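Probable transcriptional regulator (PDB 2HR3) probably binds DNA as a dimeric transcriptional regulator of the MarR family, through a winged helix-turn-helix domain in each subunit. Local coordinates at residues Thr21-Gln29 / Asn107-Leu115; Ser36-Ile44 / Leu70-Ile80. All coordinates share one frame; numbering follows the deposited sequence.

Contact 1: residues Thr21-Gln29 / Asn107-Leu115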
loop_
_atom_site.group_PDB
_atom_site.type_symbol
_atom_site.label_atom_id
_atom_site.label_comp_id
_atom_site.label_asym_id
_atom_site.label_seq_id
_atom_site.Cartn_x
_atom_site.Cartn_y
_atom_site.Cartn_z
ATOM N N THR A 21 -6.006 -3.384 -0.615
ATOM C CA THR A 21 -4.821 -3.092 0.241
ATOM C C THR A 21 -5.084 -2.043 1.385
ATOM O O THR A 21 -4.556 -2.140 2.506
ATOM C CB THR A 21 -3.642 -2.615 -0.646
ATOM O OG1 THR A 21 -3.271 -3.648 -1.562
ATOM C CG2 THR A 21 -2.355 -2.133 0.226
ATOM N N ARG A 22 -5.904 -1.058 1.096
ATOM C CA ARG A 22 -6.269 -0.011 2.075
ATOM C C ARG A 22 -7.280 -0.501 3.189
ATOM O O ARG A 22 -7.196 -0.086 4.353
ATOM C CB ARG A 22 -6.833 1.187 1.298
ATOM C CG ARG A 22 -7.044 2.434 2.123
ATOM C CD ARG A 22 -7.231 3.744 1.302
ATOM N NE ARG A 22 -6.436 3.727 0.063
ATOM C CZ ARG A 22 -6.957 3.639 -1.165
ATOM N NH1 ARG A 22 -8.285 3.546 -1.376
ATOM N NH2 ARG A 22 -6.132 3.622 -2.202
ATOM N N ARG A 23 -8.204 -1.381 2.812
ATOM C CA ARG A 23 -9.040 -2.112 3.742
ATOM C C ARG A 23 -8.240 -2.995 4.686
ATOM O O ARG A 23 -8.393 -2.932 5.875
ATOM C CB ARG A 23 -10.066 -2.941 2.967
ATOM C CG ARG A 23 -11.156 -3.583 3.826
ATOM C CD ARG A 23 -11.957 -2.585 4.644
ATOM N NE ARG A 23 -12.594 -3.344 5.667
ATOM C CZ ARG A 23 -13.738 -3.978 5.489
ATOM N NH1 ARG A 23 -14.407 -3.890 4.325
ATOM N NH2 ARG A 23 -14.237 -4.695 6.494
ATOM N N LEU A 24 -7.330 -3.775 4.157
ATOM C CA LEU A 24 -6.414 -4.580 4.957
ATOM C C LEU A 24 -5.586 -3.730 5.897
ATOM O O LEU A 24 -5.170 -4.214 6.967
ATOM C CB LEU A 24 -5.456 -5.336 4.057
ATOM C CG LEU A 24 -5.902 -6.539 3.272
ATOM C CD1 LEU A 24 -4.918 -6.912 2.132
ATOM C CD2 LEU A 24 -6.078 -7.695 4.181
ATOM N N ARG A 25 -5.316 -2.486 5.487
ATOM C CA ARG A 25 -4.642 -1.495 6.366
ATOM C C ARG A 25 -5.489 -1.209 7.582
ATOM O O ARG A 25 -5.024 -1.360 8.674
ATOM C CB ARG A 25 -4.289 -0.189 5.641
ATOM C CG ARG A 25 -2.960 -0.274 4.961
ATOM N N ARG A 26 -6.736 -0.832 7.381
ATOM C CA ARG A 26 -7.725 -0.692 8.482
ATOM C C ARG A 26 -7.920 -1.941 9.376
ATOM O O ARG A 26 -8.269 -1.850 10.542
ATOM C CB ARG A 26 -9.079 -0.273 7.888
ATOM N N GLU A 27 -7.696 -3.121 8.830
ATOM C CA GLU A 27 -7.803 -4.357 9.615
ATOM C C GLU A 27 -6.598 -4.649 10.548
ATOM O O GLU A 27 -6.598 -5.590 11.322
ATOM C CB GLU A 27 -8.102 -5.494 8.635
ATOM C CG GLU A 27 -9.483 -5.227 7.949
ATOM C CD GLU A 27 -10.668 -5.215 8.948
ATOM O OE1 GLU A 27 -10.469 -5.674 10.083
ATOM O OE2 GLU A 27 -11.783 -4.777 8.591
ATOM N N ALA A 28 -5.554 -3.832 10.443
ATOM C CA ALA A 28 -4.437 -3.900 11.364
ATOM C C ALA A 28 -4.903 -3.591 12.786
ATOM O O ALA A 28 -4.345 -4.137 13.740
ATOM C CB ALA A 28 -3.319 -2.947 10.936
ATOM N N GLN A 29 -5.947 -2.755 12.906
ATOM C CA GLN A 29 -6.581 -2.377 14.202
ATOM C C GLN A 29 -5.587 -1.667 15.122
ATOM O O GLN A 29 -5.540 -1.894 16.337
ATOM C CB GLN A 29 -7.228 -3.587 14.915
ATOM N N ASN A 107 0.062 -9.351 13.628
ATOM C CA ASN A 107 -0.868 -8.434 12.974
ATOM C C ASN A 107 -1.309 -9.065 11.685
ATOM O O ASN A 107 -2.482 -8.946 11.270
ATOM C CB ASN A 107 -0.227 -7.077 12.706
ATOM C CG ASN A 107 -1.237 -6.007 12.335
ATOM O OD1 ASN A 107 -1.284 -5.526 11.214
ATOM N ND2 ASN A 107 -2.042 -5.613 13.287
ATOM N N ARG A 108 -0.358 -9.752 11.051
ATOM C CA ARG A 108 -0.636 -10.403 9.770
ATOM C C ARG A 108 -1.582 -11.545 9.970
ATOM O O ARG A 108 -2.329 -11.844 9.094
ATOM C CB ARG A 108 0.671 -10.926 9.121
ATOM C CG ARG A 108 1.438 -9.860 8.406
ATOM C CD ARG A 108 2.894 -10.312 8.074
ATOM N NE ARG A 108 3.620 -9.258 7.317
ATOM C CZ ARG A 108 4.890 -9.320 6.947
ATOM N NH1 ARG A 108 5.642 -10.365 7.221
ATOM N NH2 ARG A 108 5.412 -8.306 6.294
ATOM N N ALA A 109 -1.497 -12.210 11.121
ATOM C CA ALA A 109 -2.403 -13.299 11.420
ATOM C C ALA A 109 -3.842 -12.750 11.577
ATOM O O ALA A 109 -4.787 -13.360 11.054
ATOM C CB ALA A 109 -1.965 -14.073 12.676
ATOM N N LYS A 110 -3.981 -11.610 12.277
ATOM C CA LYS A 110 -5.268 -10.898 12.335
ATOM C C LYS A 110 -5.805 -10.549 10.981
ATOM O O LYS A 110 -6.951 -10.844 10.710
ATOM C CB LYS A 110 -5.201 -9.597 13.149
ATOM C CG LYS A 110 -5.540 -9.767 14.631
ATOM N N ARG A 111 -5.005 -9.922 10.132
ATOM C CA ARG A 111 -5.520 -9.464 8.818
ATOM C C ARG A 111 -6.020 -10.605 7.908
ATOM O O ARG A 111 -6.936 -10.440 7.112
ATOM C CB ARG A 111 -4.443 -8.694 8.052
ATOM C CG ARG A 111 -4.417 -7.203 8.308
ATOM C CD ARG A 111 -3.185 -6.584 7.557
ATOM N NE ARG A 111 -2.000 -6.486 8.391
ATOM C CZ ARG A 111 -0.753 -6.592 7.962
ATOM N NH1 ARG A 111 -0.480 -6.819 6.683
ATOM N NH2 ARG A 111 0.253 -6.476 8.854
ATOM N N GLU A 112 -5.329 -11.736 8.040
ATOM C CA GLU A 112 -5.561 -12.946 7.306
ATOM C C GLU A 112 -6.794 -13.695 7.787
ATOM O O GLU A 112 -7.537 -14.280 6.980
ATOM C CB GLU A 112 -4.320 -13.848 7.370
ATOM C CG GLU A 112 -3.268 -13.356 6.398
ATOM C CD GLU A 112 -1.888 -13.916 6.644
ATOM O OE1 GLU A 112 -1.752 -14.984 7.279
ATOM O OE2 GLU A 112 -0.926 -13.257 6.219
ATOM N N GLU A 113 -6.962 -13.712 9.104
ATOM C CA GLU A 113 -8.194 -14.223 9.714
ATOM C C GLU A 113 -9.376 -13.400 9.215
ATOM O O GLU A 113 -10.289 -13.949 8.660
ATOM C CB GLU A 113 -8.097 -14.182 11.246
ATOM C CG GLU A 113 -7.250 -15.275 11.864
ATOM C CD GLU A 113 -6.663 -14.818 13.163
ATOM O OE1 GLU A 113 -7.457 -14.269 13.973
ATOM O OE2 GLU A 113 -5.420 -14.956 13.367
ATOM N N TRP A 114 -9.334 -12.085 9.404
ATOM C CA TRP A 114 -10.240 -11.186 8.737
ATOM C C TRP A 114 -10.578 -11.639 7.298
ATOM O O TRP A 114 -11.715 -11.792 6.984
ATOM C CB TRP A 114 -9.746 -9.729 8.714
ATOM C CG TRP A 114 -10.789 -8.876 8.030
ATOM C CD1 TRP A 114 -11.954 -8.438 8.588
ATOM C CD2 TRP A 114 -10.824 -8.451 6.670
ATOM N NE1 TRP A 114 -12.714 -7.763 7.665
ATOM C CE2 TRP A 114 -12.050 -7.776 6.469
ATOM C CE3 TRP A 114 -9.986 -8.635 5.583
ATOM C CZ2 TRP A 114 -12.419 -7.242 5.238
ATOM C CZ3 TRP A 114 -10.371 -8.102 4.337
ATOM C CH2 TRP A 114 -11.535 -7.400 4.187
ATOM N N LEU A 115 -9.577 -11.840 6.436
ATOM C CA LEU A 115 -9.793 -12.078 4.970
ATOM C C LEU A 115 -10.480 -13.355 4.678
ATOM O O LEU A 115 -11.273 -13.430 3.743
ATOM C CB LEU A 115 -8.474 -12.171 4.237
ATOM C CG LEU A 115 -8.286 -11.320 2.985
ATOM C CD1 LEU A 115 -6.900 -11.732 2.383
ATOM C CD2 LEU A 115 -9.399 -11.399 1.971
#

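Contact 2: residues Ser36-Ile44 / Leu70-Ile80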
loop_
_atom_site.group_PDB
_atom_site.type_symbol
_atom_site.label_atom_id
_atom_site.label_comp_id
_atom_site.label_asym_id
_atom_site.label_seq_id
_atom_site.Cartn_x
_atom_site.Cartn_y
_atom_site.Cartn_z
ATOM N N SER A 36 2.543 3.163 11.850
ATOM C CA SER A 36 3.789 3.646 11.285
ATOM C C SER A 36 4.923 2.665 11.546
ATOM O O SER A 36 5.789 2.444 10.695
ATOM C CB SER A 36 4.147 5.000 11.902
ATOM O OG SER A 36 3.618 5.109 13.209
ATOM N N GLN A 37 4.861 2.057 12.725
ATOM C CA GLN A 37 5.835 1.093 13.171
ATOM C C GLN A 37 5.775 -0.250 12.518
ATOM O O GLN A 37 6.794 -0.886 12.248
ATOM C CB GLN A 37 5.639 0.910 14.658
ATOM C CG GLN A 37 6.259 2.050 15.363
ATOM C CD GLN A 37 5.957 2.075 16.842
ATOM O OE1 GLN A 37 6.547 2.910 17.544
ATOM N NE2 GLN A 37 5.080 1.154 17.335
ATOM N N LEU A 38 4.566 -0.679 12.276
ATOM C CA LEU A 38 4.295 -1.903 11.549
ATOM C C LEU A 38 4.874 -1.918 10.151
ATOM O O LEU A 38 5.460 -2.886 9.771
ATOM C CB LEU A 38 2.801 -2.083 11.426
ATOM C CG LEU A 38 2.458 -3.562 11.521
ATOM C CD1 LEU A 38 2.359 -4.090 12.973
ATOM C CD2 LEU A 38 1.193 -3.788 10.737
ATOM N N VAL A 39 4.627 -0.843 9.405
ATOM C CA VAL A 39 5.212 -0.606 8.079
ATOM C C VAL A 39 6.728 -0.770 8.109
ATOM O O VAL A 39 7.256 -1.575 7.369
ATOM C CB VAL A 39 4.893 0.860 7.588
ATOM C CG1 VAL A 39 5.709 1.252 6.426
ATOM C CG2 VAL A 39 3.411 1.033 7.286
ATOM N N VAL A 40 7.419 -0.062 9.017
ATOM C CA VAL A 40 8.864 -0.217 9.120
ATOM C C VAL A 40 9.229 -1.689 9.365
ATOM O O VAL A 40 10.080 -2.273 8.671
ATOM C CB VAL A 40 9.459 0.769 10.203
ATOM C CG1 VAL A 40 10.947 0.511 10.464
ATOM C CG2 VAL A 40 9.230 2.207 9.757
ATOM N N LEU A 41 8.578 -2.296 10.341
ATOM C CA LEU A 41 8.787 -3.722 10.701
ATOM C C LEU A 41 8.574 -4.694 9.568
ATOM O O LEU A 41 9.311 -5.696 9.387
ATOM C CB LEU A 41 7.788 -4.111 11.799
ATOM C CG LEU A 41 8.168 -4.474 13.252
ATOM C CD1 LEU A 41 9.358 -3.742 13.781
ATOM C CD2 LEU A 41 6.955 -4.320 14.094
ATOM N N GLY A 42 7.521 -4.422 8.809
ATOM C CA GLY A 42 7.176 -5.330 7.772
ATOM C C GLY A 42 8.161 -5.217 6.653
ATOM O O GLY A 42 8.467 -6.200 6.047
ATOM N N ALA A 43 8.553 -3.987 6.345
ATOM C CA ALA A 43 9.619 -3.691 5.462
ATOM C C ALA A 43 10.933 -4.399 5.773
ATOM O O ALA A 43 11.560 -4.967 4.878
ATOM C CB ALA A 43 9.812 -2.210 5.410
ATOM N N ILE A 44 11.351 -4.420 7.034
ATOM C CA ILE A 44 12.598 -5.121 7.414
ATOM C C ILE A 44 12.517 -6.633 7.178
ATOM O O ILE A 44 13.519 -7.286 6.857
ATOM C CB ILE A 44 12.865 -4.907 8.933
ATOM C CG1 ILE A 44 13.340 -3.477 9.190
ATOM C CG2 ILE A 44 13.808 -5.906 9.475
ATOM C CD1 ILE A 44 13.205 -3.004 10.598
ATOM N N LEU A 70 11.649 6.755 13.527
ATOM C CA LEU A 70 10.827 5.564 13.799
ATOM C C LEU A 70 11.702 4.400 14.210
ATOM O O LEU A 70 11.261 3.517 14.918
ATOM C CB LEU A 70 10.025 5.141 12.567
ATOM C CG LEU A 70 8.855 6.030 12.152
ATOM C CD1 LEU A 70 8.500 5.733 10.751
ATOM C CD2 LEU A 70 7.676 5.812 13.077
ATOM N N LEU A 71 12.928 4.377 13.714
ATOM C CA LEU A 71 13.903 3.342 14.078
ATOM C C LEU A 71 14.310 3.551 15.494
ATOM O O LEU A 71 14.405 2.606 16.257
ATOM C CB LEU A 71 15.133 3.388 13.181
ATOM C CG LEU A 71 14.934 2.866 11.761
ATOM C CD1 LEU A 71 16.324 2.876 11.048
ATOM C CD2 LEU A 71 14.222 1.449 11.720
ATOM N N ARG A 72 14.521 4.807 15.849
ATOM C CA ARG A 72 14.659 5.165 17.240
ATOM C C ARG A 72 13.540 4.641 18.130
ATOM O O ARG A 72 13.834 4.069 19.188
ATOM C CB ARG A 72 14.831 6.683 17.383
ATOM C CG ARG A 72 16.276 7.131 17.034
ATOM C CD ARG A 72 16.576 8.575 17.448
ATOM N NE ARG A 72 16.268 9.538 16.370
ATOM C CZ ARG A 72 15.088 10.145 16.163
ATOM N NH1 ARG A 72 14.016 9.903 16.925
ATOM N NH2 ARG A 72 14.971 11.013 15.158
ATOM N N GLU A 73 12.277 4.793 17.733
ATOM C CA GLU A 73 11.175 4.335 18.622
ATOM C C GLU A 73 11.097 2.824 18.796
ATOM O O GLU A 73 10.773 2.307 19.867
ATOM C CB GLU A 73 9.812 4.795 18.118
ATOM C CG GLU A 73 9.727 6.261 17.702
ATOM C CD GLU A 73 8.388 6.582 17.045
ATOM O OE1 GLU A 73 7.381 6.001 17.512
ATOM O OE2 GLU A 73 8.345 7.374 16.052
ATOM N N LEU A 74 11.326 2.133 17.686
ATOM C CA LEU A 74 11.347 0.672 17.609
ATOM C C LEU A 74 12.394 -0.000 18.506
ATOM O O LEU A 74 12.089 -1.021 19.100
ATOM C CB LEU A 74 11.576 0.232 16.147
ATOM C CG LEU A 74 10.321 0.354 15.283
ATOM C CD1 LEU A 74 10.652 -0.008 13.827
ATOM C CD2 LEU A 74 9.164 -0.525 15.844
ATOM N N GLU A 75 13.611 0.544 18.543
ATOM C CA GLU A 75 14.626 0.088 19.490
ATOM C C GLU A 75 14.131 0.333 20.929
ATOM O O GLU A 75 14.089 -0.622 21.704
ATOM C CB GLU A 75 16.028 0.724 19.265
ATOM C CG GLU A 75 17.051 -0.149 18.413
ATOM C CD GLU A 75 18.539 -0.183 19.003
ATOM O OE1 GLU A 75 19.338 0.724 18.667
ATOM O OE2 GLU A 75 18.925 -1.114 19.784
ATOM N N ARG A 76 13.730 1.561 21.283
ATOM C CA ARG A 76 13.276 1.829 22.686
ATOM C C ARG A 76 12.252 0.770 23.116
ATOM O O ARG A 76 12.345 0.248 24.223
ATOM C CB ARG A 76 12.683 3.225 22.878
ATOM C CG ARG A 76 13.680 4.325 22.697
ATOM N N GLY A 77 11.342 0.414 22.201
ATOM C CA GLY A 77 10.332 -0.613 22.437
ATOM C C GLY A 77 10.735 -2.061 22.196
ATOM O O GLY A 77 9.874 -2.939 22.193
ATOM N N GLY A 78 12.027 -2.335 21.996
ATOM C CA GLY A 78 12.517 -3.723 21.797
ATOM C C GLY A 78 12.034 -4.516 20.567
ATOM O O GLY A 78 12.222 -5.742 20.480
ATOM N N LEU A 79 11.442 -3.838 19.587
ATOM C CA LEU A 79 10.866 -4.545 18.437
ATOM C C LEU A 79 11.929 -4.798 17.360
ATOM O O LEU A 79 11.860 -5.774 16.585
ATOM C CB LEU A 79 9.678 -3.758 17.884
ATOM C CG LEU A 79 8.475 -3.630 18.827
ATOM C CD1 LEU A 79 7.407 -2.770 18.150
ATOM C CD2 LEU A 79 7.893 -4.989 19.163
ATOM N N ILE A 80 12.904 -3.900 17.309
ATOM C CA ILE A 80 14.076 -4.130 16.470
ATOM C C ILE A 80 15.369 -4.150 17.272
ATOM O O ILE A 80 15.456 -3.620 18.395
ATOM C CB ILE A 80 14.237 -3.118 15.293
ATOM C CG1 ILE A 80 14.471 -1.697 15.835
ATOM C CG2 ILE A 80 13.059 -3.206 14.337
ATOM C CD1 ILE A 80 14.708 -0.680 14.802
#

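Contact 1: residues Thr21-Gln29 / Asn107-Leu115
Arg23 reaches Trp114 with its guanidinium: Arg23 NH2 lies 3.4 Å from CZ2 of the Trp114 indole, with CZ2 over one face of the guanidinium, toward its rim, and the two planes well tilted from each other. The same group binds Glu27 four residues on, where Arg23 NH2 makes a salt bridge to Glu27 OE2 at 3.2 Å; Arg23 also donates to the carbonyls of Ala142 and Phe144 of the second subunit. Leu24 supplies the apolar part, its CD2 resting near Trp114 CE3 and Leu115 CG, while its carbonyl oxygen lies 3.1 Å from CD of Arg111. Glu27 folds back at its second torsion (chi2 -63°), which lays its carboxylate almost flat on the indole, 12° from parallel. Glu27 CG makes a CH-pi contact, 3.8 Å from the centroid of the five-membered ring of Trp114, so an acidic residue serves here through its methylene as well as its charge. At Ala28 the small side chain lets Asn107 come close: Asn107 ND2 donates to the Ala28 carbonyl O at 2.8 Å, on a lone pair. Arg111 fixes the rotation of that amide, NE and NH2 both donating to Asn107 OD1. Segments 21-26 and 107-115 run at 119° to each other. Their helices, 4-26 and 98-122, belong to the part that probably forms the dimer, as in MarR relatives; Leu141 of the second subunit packs on Trp114, and Phe35 of helix 32-46 on Arg25.

Contact 2: residues Ser36-Ile44 / Leu70-Ile80
Val40 and Leu74 meet methyl to methyl at the heart of this contact, CG1 of the valine 3.4 Å from CD1 of the leucine. With CG1 anti to the backbone N (chi1 173°), Val40 turns its two branches to different partners: CG1 also touches Leu71 CD2, and Val40 CG2 lies 3.7 Å from Leu70 CD1. Short and branched, the valine fits among three longer leucines. The other methyl of Leu74, CD2, is shared by Leu41 CD1 at 3.8 Å and the aliphatic CG of Gln37, whose chain slides past the leucine in the opposite direction. Leu41 CD1 continues to Leu79 CB and to Ile80 CG2, and the same Ile80 methyl receives Ile44 CD1 from about a right angle at 3.7 Å. At the other end, Leu70 CD2 covers Ser36 CB. What brings Leu79 and Ile80 back toward the first helix is a Schellman motif: Leu79 N bonds to Leu74 O at 2.9 Å and Gly78 N to Glu75 O, with Gly78 taking the positive phi that glycine readily allows. Segments 36-44 and 70-76 cross at nearly a right angle within the probable winged helix-turn-helix domain, where helix 64-76 is probably the recognition helix, as in MarR relatives. Leu56 of helix 53-59 packs on Ile44 and Leu71, and Leu96 of strand 93-96 covers Leu41 and Ile44. Ser36 OG bonds to the Pro32 carbonyl and to Arg63 of the second subunit, which also packs on Leu70.

In the fold
From the N terminus, helix 4-26 runs into the first half of contact 1, and helix 32-46 follows directly with the first half of contact 2. Contact 2 closes first, when helix 64-76 and the start of strand 80-83 return to helix 32-46; the chain then passes through strand 93-96 before helix 98-122 closes contact 1, so the smaller loop lies wholly within the larger. Contact 2 joins helices within the probable DNA-binding domain, whereas contact 1 ties N-terminal helix 4-26 to the long helix 98-122. Their centres are about 18 Å apart, bridged by Leu38, which packs against Asn107 and Arg111. Both contacts also touch the second subunit.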